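Local coordinates for xylan esterase 1 (Thermoanaerobacterium sp. 'JW/SL YS485', PDB 3FCY), which is an alpha/beta-hydrolase of carbohydrate esterase family 7 that probably hydrolyses acetyl esters of xylan and related carboxylic esters, at residues A[180-192]-A[213-225]. Numbering follows the deposited sequence.
Sequences IFLDTAQLAGIVM and LSLACAALEPRVR
One face of the F181 ring lies against the methyl of A216, whose CB sits 3.8 Å from the ring centroid in a CH-pi contact, while L213 reaches the same ring obliquely, its CD2 being 3.7 Å from F181 CE1. The second flat group, the guanidinium of R223, takes M192 SD over the centre of one face, with R223 CZ and M192 SD 3.5 Å apart; at its edge, in plane, is E221 OE1. The salt bridge with E221 is side-on: R223 NE meets OE2 and NH2 meets OE1, both from above the carboxylate plane, and the backbone N of R223 adds a bond to the anti lone pair of OE2. The chain of M192 is extended beyond CG, which carries the thioether from its own helix to R223 and sets CE 3.5 Å from R223 CB.

Between these ends, the helical segments 180-192 and 213-220 cross at -59°, a case of close packing through small residues. A185 and C217 approach to 5.0 Å between their CA atoms, and A185 CB rests 3.7 Å from L220 CB. With T184 OG1 lodged between the backbone N and the carbonyl carbon (chi1 73°), the hydroxyl donates to F181 O at 2.7 Å, on a lone pair in the carbonyl plane, and is satisfied within its own helix while facing C217 CB.

The pair is framed by the central sheet of the alpha/beta-hydrolase fold, where T184 touches M140 and F114, and by helix 50-62, where L220 meets W54. L213 also touches the predicted nucleophile elbow. Chemically, the interface is apolar at the F181 end and mixed at the R223 end, where M192 packs on the arginine and V224, no clear direct hydrogen bond crosses, and a water joins the segments by donating to A185 O and E221 OE1; the neighbouring arginine would be expected to keep E221 ionised.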
loop_
_atom_site.group_PDB
_atom_site.type_symbol
_atom_site.label_atom_id
_atom_site.label_comp_id
_atom_site.label_asym_id
_atom_site.label_seq_id
_atom_site.Cartn_x
_atom_site.Cartn_y
_atom_site.Cartn_z
ATOM N N ILE A 180 -25.742 5.835 24.510
ATOM C CA ILE A 180 -24.581 5.062 24.936
ATOM C C ILE A 180 -23.909 5.742 26.128
ATOM O O ILE A 180 -23.564 5.081 27.106
ATOM C CB ILE A 180 -23.561 4.899 23.784
ATOM C CG1 ILE A 180 -24.192 4.075 22.653
ATOM C CG2 ILE A 180 -22.296 4.203 24.299
ATOM C CD1 ILE A 180 -23.344 3.980 21.393
ATOM N N PHE A 181 -23.724 7.058 26.051
ATOM C CA PHE A 181 -23.116 7.787 27.161
ATOM C C PHE A 181 -23.988 7.573 28.396
ATOM O O PHE A 181 -23.480 7.297 29.486
ATOM C CB PHE A 181 -23.025 9.285 26.850
ATOM C CG PHE A 181 -21.917 9.661 25.890
ATOM C CD1 PHE A 181 -21.195 8.691 25.200
ATOM C CD2 PHE A 181 -21.623 11.003 25.655
ATOM C CE1 PHE A 181 -20.198 9.052 24.290
ATOM C CE2 PHE A 181 -20.630 11.376 24.748
ATOM C CZ PHE A 181 -19.917 10.397 24.062
ATOM N N LEU A 182 -25.305 7.696 28.227
ATOM C CA LEU A 182 -26.227 7.496 29.340
ATOM C C LEU A 182 -26.102 6.087 29.911
ATOM O O LEU A 182 -26.215 5.898 31.125
ATOM C CB LEU A 182 -27.675 7.763 28.906
ATOM C CG LEU A 182 -28.027 9.235 28.661
ATOM C CD1 LEU A 182 -29.480 9.352 28.182
ATOM C CD2 LEU A 182 -27.810 10.036 29.946
ATOM N N ASP A 183 -25.867 5.100 29.047
ATOM C CA ASP A 183 -25.710 3.727 29.526
ATOM C C ASP A 183 -24.524 3.651 30.493
ATOM O O ASP A 183 -24.603 2.985 31.523
ATOM C CB ASP A 183 -25.454 2.739 28.378
ATOM C CG ASP A 183 -26.648 2.571 27.447
ATOM O OD1 ASP A 183 -27.806 2.748 27.888
ATOM O OD2 ASP A 183 -26.419 2.232 26.267
ATOM N N THR A 184 -23.422 4.323 30.162
ATOM C CA THR A 184 -22.252 4.273 31.040
ATOM C C THR A 184 -22.572 4.901 32.398
ATOM O O THR A 184 -22.188 4.368 33.434
ATOM C CB THR A 184 -21.000 4.990 30.427
ATOM O OG1 THR A 184 -21.174 6.412 30.466
ATOM C CG2 THR A 184 -20.777 4.546 28.987
ATOM N N ALA A 185 -23.289 6.019 32.383
ATOM C CA ALA A 185 -23.658 6.714 33.616
ATOM C C ALA A 185 -24.584 5.846 34.459
ATOM O O ALA A 185 -24.418 5.736 35.674
ATOM C CB ALA A 185 -24.342 8.041 33.290
ATOM N N GLN A 186 -25.559 5.230 33.798
ATOM C CA GLN A 186 -26.517 4.366 34.467
ATOM C C GLN A 186 -25.806 3.159 35.059
ATOM O O GLN A 186 -26.085 2.757 36.187
ATOM C CB GLN A 186 -27.594 3.908 33.477
ATOM C CG GLN A 186 -28.656 2.986 34.073
ATOM C CD GLN A 186 -29.778 2.674 33.089
ATOM O OE1 GLN A 186 -29.652 2.918 31.887
ATOM N NE2 GLN A 186 -30.875 2.123 33.597
ATOM N N LEU A 187 -24.881 2.586 34.295
ATOM C CA LEU A 187 -24.136 1.426 34.761
ATOM C C LEU A 187 -23.275 1.784 35.970
ATOM O O LEU A 187 -23.123 0.978 36.885
ATOM C CB LEU A 187 -23.252 0.862 33.639
ATOM C CG LEU A 187 -22.386 -0.348 34.016
ATOM C CD1 LEU A 187 -23.271 -1.481 34.518
ATOM C CD2 LEU A 187 -21.576 -0.806 32.808
ATOM N N ALA A 188 -22.710 2.988 35.974
ATOM C CA ALA A 188 -21.875 3.421 37.091
ATOM C C ALA A 188 -22.714 3.471 38.375
ATOM O O ALA A 188 -22.243 3.095 39.450
ATOM C CB ALA A 188 -21.267 4.798 36.804
ATOM N N GLY A 189 -23.956 3.929 38.247
ATOM C CA GLY A 189 -24.846 4.010 39.394
ATOM C C GLY A 189 -25.243 2.629 39.872
ATOM O O GLY A 189 -25.352 2.382 41.076
ATOM N N ILE A 190 -25.460 1.720 38.926
ATOM C CA ILE A 190 -25.835 0.355 39.264
ATOM C C ILE A 190 -24.676 -0.303 40.006
ATOM O O ILE A 190 -24.873 -0.994 41.003
ATOM C CB ILE A 190 -26.165 -0.464 37.988
ATOM C CG1 ILE A 190 -27.493 0.020 37.392
ATOM C CG2 ILE A 190 -26.226 -1.950 38.310
ATOM C CD1 ILE A 190 -27.863 -0.650 36.071
ATOM N N VAL A 191 -23.462 -0.080 39.513
ATOM C CA VAL A 191 -22.275 -0.650 40.136
ATOM C C VAL A 191 -22.117 -0.107 41.552
ATOM O O VAL A 191 -21.805 -0.852 42.477
ATOM C CB VAL A 191 -21.010 -0.319 39.317
ATOM C CG1 VAL A 191 -19.760 -0.661 40.117
ATOM C CG2 VAL A 191 -21.032 -1.097 38.001
ATOM N N MET A 192 -22.342 1.195 41.712
ATOM C CA MET A 192 -22.225 1.839 43.015
ATOM C C MET A 192 -23.274 1.323 44.012
ATOM O O MET A 192 -23.126 1.502 45.224
ATOM C CB MET A 192 -22.337 3.365 42.860
ATOM C CG MET A 192 -21.160 3.996 42.115
ATOM S SD MET A 192 -21.352 5.770 41.762
ATOM C CE MET A 192 -19.721 6.188 41.140
ATOM N N LEU A 213 -15.557 7.047 26.322
ATOM C CA LEU A 213 -16.673 6.636 27.159
ATOM C C LEU A 213 -16.324 6.769 28.640
ATOM O O LEU A 213 -17.203 7.016 29.467
ATOM C CB LEU A 213 -17.062 5.186 26.854
ATOM C CG LEU A 213 -17.683 4.938 25.476
ATOM C CD1 LEU A 213 -17.990 3.454 25.311
ATOM C CD2 LEU A 213 -18.956 5.767 25.331
ATOM N N SER A 214 -15.049 6.579 28.976
ATOM C CA SER A 214 -14.608 6.705 30.368
ATOM C C SER A 214 -14.786 8.150 30.819
ATOM O O SER A 214 -15.240 8.411 31.933
ATOM C CB SER A 214 -13.135 6.304 30.513
ATOM O OG SER A 214 -12.984 4.902 30.414
ATOM N N LEU A 215 -14.425 9.085 29.946
ATOM C CA LEU A 215 -14.559 10.505 30.252
ATOM C C LEU A 215 -16.038 10.864 30.369
ATOM O O LEU A 215 -16.445 11.552 31.307
ATOM C CB LEU A 215 -13.905 11.352 29.157
ATOM C CG LEU A 215 -12.391 11.206 28.970
ATOM C CD1 LEU A 215 -11.963 11.934 27.707
ATOM C CD2 LEU A 215 -11.653 11.758 30.188
ATOM N N ALA A 216 -16.839 10.394 29.415
ATOM C CA ALA A 216 -18.273 10.670 29.419
ATOM C C ALA A 216 -18.922 10.132 30.689
ATOM O O ALA A 216 -19.720 10.814 31.334
ATOM C CB ALA A 216 -18.938 10.046 28.189
ATOM N N CYS A 217 -18.574 8.902 31.043
ATOM C CA CYS A 217 -19.120 8.262 32.232
ATOM C C CYS A 217 -18.799 9.035 33.515
ATOM O O CYS A 217 -19.682 9.287 34.339
ATOM C CB CYS A 217 -18.573 6.842 32.347
ATOM S SG CYS A 217 -19.094 5.985 33.834
ATOM N N ALA A 218 -17.531 9.398 33.680
ATOM C CA ALA A 218 -17.094 10.131 34.865
ATOM C C ALA A 218 -17.665 11.543 34.871
ATOM O O ALA A 218 -17.724 12.196 35.916
ATOM C CB ALA A 218 -15.570 10.182 34.920
ATOM N N ALA A 219 -18.087 12.014 33.701
ATOM C CA ALA A 219 -18.653 13.355 33.587
ATOM C C ALA A 219 -20.132 13.353 33.957
ATOM O O ALA A 219 -20.615 14.259 34.642
ATOM C CB ALA A 219 -18.475 13.880 32.167
ATOM N N LEU A 220 -20.845 12.324 33.505
ATOM C CA LEU A 220 -22.274 12.202 33.761
ATOM C C LEU A 220 -22.601 11.584 35.119
ATOM O O LEU A 220 -23.728 11.701 35.608
ATOM C CB LEU A 220 -22.931 11.418 32.622
ATOM C CG LEU A 220 -22.888 12.181 31.289
ATOM C CD1 LEU A 220 -23.280 11.264 30.140
ATOM C CD2 LEU A 220 -23.822 13.395 31.360
ATOM N N GLU A 221 -21.618 10.915 35.715
ATOM C CA GLU A 221 -21.768 10.331 37.046
ATOM C C GLU A 221 -20.547 10.803 37.832
ATOM O O GLU A 221 -19.583 10.058 38.014
ATOM C CB GLU A 221 -21.805 8.800 36.999
ATOM C CG GLU A 221 -21.795 8.151 38.386
ATOM C CD GLU A 221 -22.821 8.766 39.333
ATOM O OE1 GLU A 221 -24.008 8.384 39.274
ATOM O OE2 GLU A 221 -22.439 9.648 40.132
ATOM N N PRO A 222 -20.580 12.064 38.300
ATOM C CA PRO A 222 -19.518 12.727 39.070
ATOM C C PRO A 222 -19.002 11.954 40.283
ATOM O O PRO A 222 -17.928 12.262 40.806
ATOM C CB PRO A 222 -20.157 14.059 39.470
ATOM C CG PRO A 222 -21.154 14.308 38.385
ATOM C CD PRO A 222 -21.759 12.941 38.191
ATOM N N ARG A 223 -19.760 10.957 40.734
ATOM C CA ARG A 223 -19.335 10.165 41.880
ATOM C C ARG A 223 -18.137 9.283 41.537
ATOM O O ARG A 223 -17.403 8.855 42.432
ATOM C CB ARG A 223 -20.490 9.303 42.410
ATOM C CG ARG A 223 -21.564 10.088 43.170
ATOM C CD ARG A 223 -22.624 9.161 43.769
ATOM N NE ARG A 223 -23.425 8.508 42.737
ATOM C CZ ARG A 223 -24.213 7.455 42.945
ATOM N NH1 ARG A 223 -24.314 6.919 44.154
ATOM N NH2 ARG A 223 -24.901 6.933 41.936
ATOM N N VAL A 224 -17.938 9.008 40.250
ATOM C CA VAL A 224 -16.800 8.193 39.824
ATOM C C VAL A 224 -15.526 8.841 40.356
ATOM O O VAL A 224 -15.274 10.019 40.117
ATOM C CB VAL A 224 -16.738 8.084 38.288
ATOM C CG1 VAL A 224 -15.410 7.480 37.856
ATOM C CG2 VAL A 224 -17.893 7.224 37.796
ATOM N N ARG A 225 -14.725 8.051 41.063
ATOM C CA ARG A 225 -13.499 8.526 41.709
ATOM C C ARG A 225 -12.196 8.545 40.892
ATOM O O ARG A 225 -11.366 9.445 41.075
ATOM C CB ARG A 225 -13.283 7.711 42.992
ATOM C CG ARG A 225 -12.287 8.312 43.962
ATOM C CD ARG A 225 -12.796 9.629 44.530
ATOM N NE ARG A 225 -11.849 10.189 45.488
ATOM C CZ ARG A 225 -10.646 10.657 45.169
ATOM N NH1 ARG A 225 -10.236 10.642 43.906
ATOM N NH2 ARG A 225 -9.845 11.126 46.120
HETATM O O HOH W 1 -25.524 7.314 37.427
#